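Side-chain contacts in toxin PAU_02230 (Photorhabdus asymbiotica subsp. asymbiotica ATCC 43949, PDB 6HV6), which is a bacterial toxin whose modelled part joins a helical region to a six-stranded antiparallel sheet flanked by helices, consistent with a papain-like fold: residues S197-E202 and P287-L292; M291-I296 and V341-L346. The protein carries 1 engineered substitution. All coordinates share one frame; numbering follows the deposited sequence.

Interaction 1: residues S197-E202 and P287-L292. Engineered in segment 197-202: Ala199 (natural residue Cys). With EPE (4-(2-hydroxyethyl)-1-piperazine ethanesulfonic acid), chain H.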
# COMPACT_ATOMS: atom_id res chain seq x y z
N SER A 197 0.94 -1.96 6.50
CA SER A 197 1.91 -1.33 5.62
C SER A 197 3.32 -1.88 5.83
O SER A 197 3.77 -2.09 6.96
CB SER A 197 1.92 0.17 5.87
OG SER A 197 2.93 0.75 5.05
N GLU A 198 4.04 -2.09 4.74
CA GLU A 198 5.45 -2.46 4.83
C GLU A 198 6.32 -1.40 4.16
O GLU A 198 7.34 -1.70 3.55
CB GLU A 198 5.70 -3.84 4.23
CG GLU A 198 5.04 -4.97 4.99
CD GLU A 198 5.56 -5.12 6.41
OE1 GLU A 198 6.67 -4.59 6.69
OE2 GLU A 198 4.87 -5.75 7.25
N ALA A 199 5.92 -0.13 4.29
CA ALA A 199 6.57 0.94 3.54
C ALA A 199 8.03 1.13 3.95
O ALA A 199 8.87 1.46 3.11
CB ALA A 199 5.78 2.24 3.72
N LEU A 200 8.36 0.93 5.23
CA LEU A 200 9.75 1.08 5.66
C LEU A 200 10.68 0.07 4.97
O LEU A 200 11.64 0.49 4.32
CB LEU A 200 9.85 1.02 7.19
CG LEU A 200 11.27 0.94 7.78
CD1 LEU A 200 12.12 2.15 7.41
CD2 LEU A 200 11.22 0.78 9.31
N PRO A 201 10.44 -1.24 5.07
CA PRO A 201 11.35 -2.17 4.38
C PRO A 201 11.25 -2.07 2.87
O PRO A 201 12.25 -2.30 2.19
CB PRO A 201 10.90 -3.55 4.89
CG PRO A 201 9.45 -3.35 5.29
CD PRO A 201 9.42 -1.95 5.86
N GLU A 202 10.07 -1.75 2.33
CA GLU A 202 9.97 -1.55 0.89
C GLU A 202 10.89 -0.43 0.44
O GLU A 202 11.63 -0.57 -0.54
CB GLU A 202 8.51 -1.27 0.50
CG GLU A 202 7.65 -2.54 0.56
CD GLU A 202 6.16 -2.27 0.68
OE1 GLU A 202 5.74 -1.11 0.89
OE2 GLU A 202 5.39 -3.24 0.56
N PRO A 287 4.38 10.83 8.82
CA PRO A 287 3.45 10.21 9.77
C PRO A 287 3.00 8.82 9.35
O PRO A 287 2.28 8.67 8.35
CB PRO A 287 2.28 11.20 9.81
CG PRO A 287 2.93 12.53 9.58
CD PRO A 287 4.03 12.24 8.56
N LYS A 288 3.44 7.80 10.09
CA LYS A 288 3.07 6.40 9.83
C LYS A 288 3.34 5.97 8.40
O LYS A 288 2.62 5.16 7.82
CB LYS A 288 1.60 6.15 10.19
CG LYS A 288 1.31 6.36 11.67
CD LYS A 288 -0.18 6.30 11.96
CE LYS A 288 -0.45 6.41 13.45
NZ LYS A 288 0.18 5.28 14.21
N HIS A 289 4.42 6.50 7.81
CA HIS A 289 4.73 6.19 6.43
C HIS A 289 6.22 6.36 6.19
O HIS A 289 6.88 7.13 6.89
CB HIS A 289 3.93 7.08 5.46
CG HIS A 289 3.92 6.59 4.04
ND1 HIS A 289 3.88 5.24 3.72
CD2 HIS A 289 3.90 7.26 2.87
CE1 HIS A 289 3.88 5.11 2.40
NE2 HIS A 289 3.88 6.32 1.86
N THR A 290 6.73 5.63 5.21
CA THR A 290 8.12 5.77 4.80
C THR A 290 8.15 5.84 3.28
O THR A 290 7.40 5.13 2.61
CB THR A 290 8.99 4.61 5.28
OG1 THR A 290 8.87 4.47 6.70
CG2 THR A 290 10.47 4.83 4.90
N MET A 291 9.01 6.70 2.75
CA MET A 291 9.14 6.82 1.31
C MET A 291 10.63 6.93 1.01
O MET A 291 11.48 6.82 1.89
CB MET A 291 8.32 8.00 0.79
CG MET A 291 6.79 7.85 0.98
SD MET A 291 5.99 9.47 0.93
CE MET A 291 6.45 10.10 2.54
N LEU A 292 10.96 7.19 -0.25
CA LEU A 292 12.35 7.14 -0.66
C LEU A 292 12.55 8.10 -1.82
O LEU A 292 11.71 8.17 -2.72
CB LEU A 292 12.74 5.72 -1.07
CG LEU A 292 14.12 5.54 -1.68
CD1 LEU A 292 15.13 5.46 -0.56
CD2 LEU A 292 14.13 4.27 -2.55
N1 EPE H . 2.79 1.89 10.15
C9 EPE H . 3.95 1.26 9.51
C10 EPE H . 4.45 2.23 8.44
S EPE H . 6.19 2.17 8.10
O1S EPE H . 6.38 0.92 7.28
O2S EPE H . 6.87 2.08 9.37
O3S EPE H . 6.50 3.36 7.34
O HOH W 1 2.72 3.24 5.45

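Interaction 2: residues M291-I296 and V341-L346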
# COMPACT_ATOMS: atom_id res chain seq x y z
N MET A 291 9.01 6.70 2.75
CA MET A 291 9.14 6.82 1.31
C MET A 291 10.63 6.93 1.01
O MET A 291 11.48 6.82 1.89
CB MET A 291 8.32 8.00 0.79
CG MET A 291 6.79 7.85 0.98
SD MET A 291 5.99 9.47 0.93
CE MET A 291 6.45 10.10 2.54
N LEU A 292 10.96 7.19 -0.25
CA LEU A 292 12.35 7.14 -0.66
C LEU A 292 12.55 8.10 -1.82
O LEU A 292 11.71 8.17 -2.72
CB LEU A 292 12.74 5.72 -1.07
CG LEU A 292 14.12 5.54 -1.68
CD1 LEU A 292 15.13 5.46 -0.56
CD2 LEU A 292 14.13 4.27 -2.55
N ILE A 293 13.67 8.82 -1.81
CA ILE A 293 14.07 9.60 -2.98
C ILE A 293 15.52 9.27 -3.29
O ILE A 293 16.33 9.04 -2.38
CB ILE A 293 13.86 11.12 -2.79
CG1 ILE A 293 14.62 11.65 -1.59
CG2 ILE A 293 12.38 11.42 -2.62
CD1 ILE A 293 14.18 13.05 -1.19
N SER A 294 15.84 9.22 -4.58
CA SER A 294 17.14 8.72 -4.99
C SER A 294 17.63 9.51 -6.19
O SER A 294 16.85 10.11 -6.93
CB SER A 294 17.09 7.23 -5.32
OG SER A 294 16.73 6.47 -4.18
N LYS A 295 18.95 9.48 -6.36
CA LYS A 295 19.63 9.95 -7.56
C LYS A 295 20.42 8.76 -8.09
O LYS A 295 21.20 8.17 -7.35
CB LYS A 295 20.54 11.14 -7.22
CG LYS A 295 21.37 11.70 -8.37
CD LYS A 295 22.21 12.90 -7.89
CE LYS A 295 23.01 13.53 -9.02
NZ LYS A 295 23.79 14.71 -8.55
N ILE A 296 20.20 8.41 -9.36
CA ILE A 296 20.82 7.23 -9.96
C ILE A 296 21.44 7.61 -11.31
O ILE A 296 20.87 8.40 -12.06
CB ILE A 296 19.79 6.10 -10.15
CG1 ILE A 296 19.04 5.84 -8.84
CG2 ILE A 296 20.47 4.83 -10.64
CD1 ILE A 296 19.94 5.35 -7.70
N VAL A 341 7.84 15.62 8.15
CA VAL A 341 8.50 14.93 7.05
C VAL A 341 10.00 15.19 7.18
O VAL A 341 10.44 16.34 7.23
CB VAL A 341 7.97 15.41 5.68
CG1 VAL A 341 8.72 14.70 4.55
CG2 VAL A 341 6.47 15.17 5.58
N SER A 342 10.79 14.12 7.23
CA SER A 342 12.23 14.27 7.49
C SER A 342 13.01 13.35 6.55
O SER A 342 12.47 12.38 6.01
CB SER A 342 12.60 13.97 8.95
OG SER A 342 12.23 12.66 9.35
N PHE A 343 14.29 13.67 6.39
CA PHE A 343 15.12 13.09 5.35
C PHE A 343 16.34 12.45 5.99
O PHE A 343 17.02 13.08 6.81
CB PHE A 343 15.52 14.16 4.33
CG PHE A 343 14.34 14.77 3.64
CD1 PHE A 343 13.78 14.16 2.54
CD2 PHE A 343 13.77 15.93 4.12
CE1 PHE A 343 12.68 14.70 1.91
CE2 PHE A 343 12.67 16.48 3.50
CZ PHE A 343 12.12 15.87 2.39
N HIS A 344 16.62 11.21 5.60
CA HIS A 344 17.64 10.42 6.27
C HIS A 344 18.49 9.69 5.24
O HIS A 344 17.98 8.83 4.51
CB HIS A 344 16.99 9.45 7.25
CG HIS A 344 16.11 10.13 8.25
ND1 HIS A 344 16.54 10.46 9.52
CD2 HIS A 344 14.83 10.57 8.17
CE1 HIS A 344 15.57 11.06 10.18
NE2 HIS A 344 14.51 11.13 9.38
N PRO A 345 19.77 10.05 5.11
CA PRO A 345 20.62 9.38 4.12
C PRO A 345 20.70 7.89 4.39
O PRO A 345 20.83 7.46 5.54
CB PRO A 345 21.98 10.06 4.30
CG PRO A 345 21.70 11.32 5.07
CD PRO A 345 20.51 11.01 5.93
N LEU A 346 20.60 7.10 3.32
CA LEU A 346 20.79 5.66 3.37
C LEU A 346 22.19 5.31 2.90
O LEU A 346 22.73 5.93 1.98
CB LEU A 346 19.76 4.95 2.49
CG LEU A 346 18.33 4.99 3.04
CD1 LEU A 346 17.39 4.38 2.05
CD2 LEU A 346 18.24 4.27 4.36

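Interaction 1: residues S197-E202 and P287-L292
Thr290 leans on the first turn of helix 199-211, its CB 3.6 Å from Leu200 CA. With OG1 beside the backbone N (chi1 -55°), the two branches divide the work: CG2 runs to Leu200 CD1 at 4.0 Å, while the hydroxyl donates to O3S of a bound EPE, OG1 to O3S being 2.7 Å. From the helix side, Leu200 N donates to O1S of the same sulfonate at 2.9 Å, with an N-H...O angle of 158°. The anion sits between a helix start and a strand.

The engineered Ala199 presents its methyl to His289, CB to ND1 3.6 Å, and meets the ring obliquely. Although the histidine's CB leaves its strand away from the helix, CG is anti to the backbone N (chi1 -165°), which brings the ring back to the methyl. NE2 is hydrogen-bonded to Asp309. The natural sequence has a cysteine at position 199, and a cysteine at a helix start facing a strand histidine, held by an aspartate, is consistent with a papain-like fold. A water 2.9 Å from His289 ND1 hydrogen-bonds it and Ser197 OG, and donates to Lys288 O. Ser197 OG accepts from Ala199 N, 3.2 Å away, forming an ST turn.

Interaction 2: residues M291-I296 and V341-L346
Phe343 and Leu346 reach across an intervening strand to Ile293 and Leu292, a worked case of side chains meeting where backbones cannot. The CA atoms of Leu292 and Phe343, the closest in register, are 8.9 Å apart, too far for backbone pairing.

Along 341-346, Val341 comes first and packs on Val284 and Phe336. Ser342 follows, its side chain against Asp285. Next, Phe343 turns its ring to the isoleucine. Ile293 CD1 lies 3.8 Å from Phe343 CE1 and almost as near to CD1, approaching the ring obliquely while the two side chains cross at about a right angle. The isoleucine gets there by placing CG1 between its backbone N and carbonyl carbon (chi1 58°) and then extending to CD1 (chi2 -167°). His344 rests against Arg283 and Asp285, and its NE2 is hydrogen-bonded to Ser342 OG, 2.7 Å away and in the plane of the imidazole at its edge; either group could be the donor. At Leu346, whose CB points toward 291-296, a single methyl pair makes the contact: its CD1 is 3.6 Å from Leu292 CD1. Both contacts are purely apolar.

The strand bridged is 280-286, antiparallel to both partners, so 289-296 and 342-346 run in the same sense as next-but-one neighbours, with 342-346 at the margin of the sheet. Strand 289-296 bonds to 280-286 through Met291 and Ile293 and, on its other side, to 304-309 through Leu292. Leu292 also packs on Ser203 and Leu210 of helix 199-211, whereas Ile293 touches Phe307 of strand 304-309.

Overall arrangement
Strand 289-296 serves both contacts, which overlap at Met291 and Leu292 and have centres about 12 Å apart. The centre of interaction 1 is about 9 Å from the centre of the chain and that of interaction 2 about 18 Å. Leu210 of helix 199-211 also reaches Ser294 and Ile296, so the helix covers the strand well beyond interaction 1. EPE and a 1,2-ethanediol about 4 Å from the His289 side chain, both probably from the crystallisation liquor, lie at interaction 1, possibly marking a pocket; interaction 2 joins the same strand, through side chains alone, to 342-346, the outermost strand on that side of the sheet within this chain.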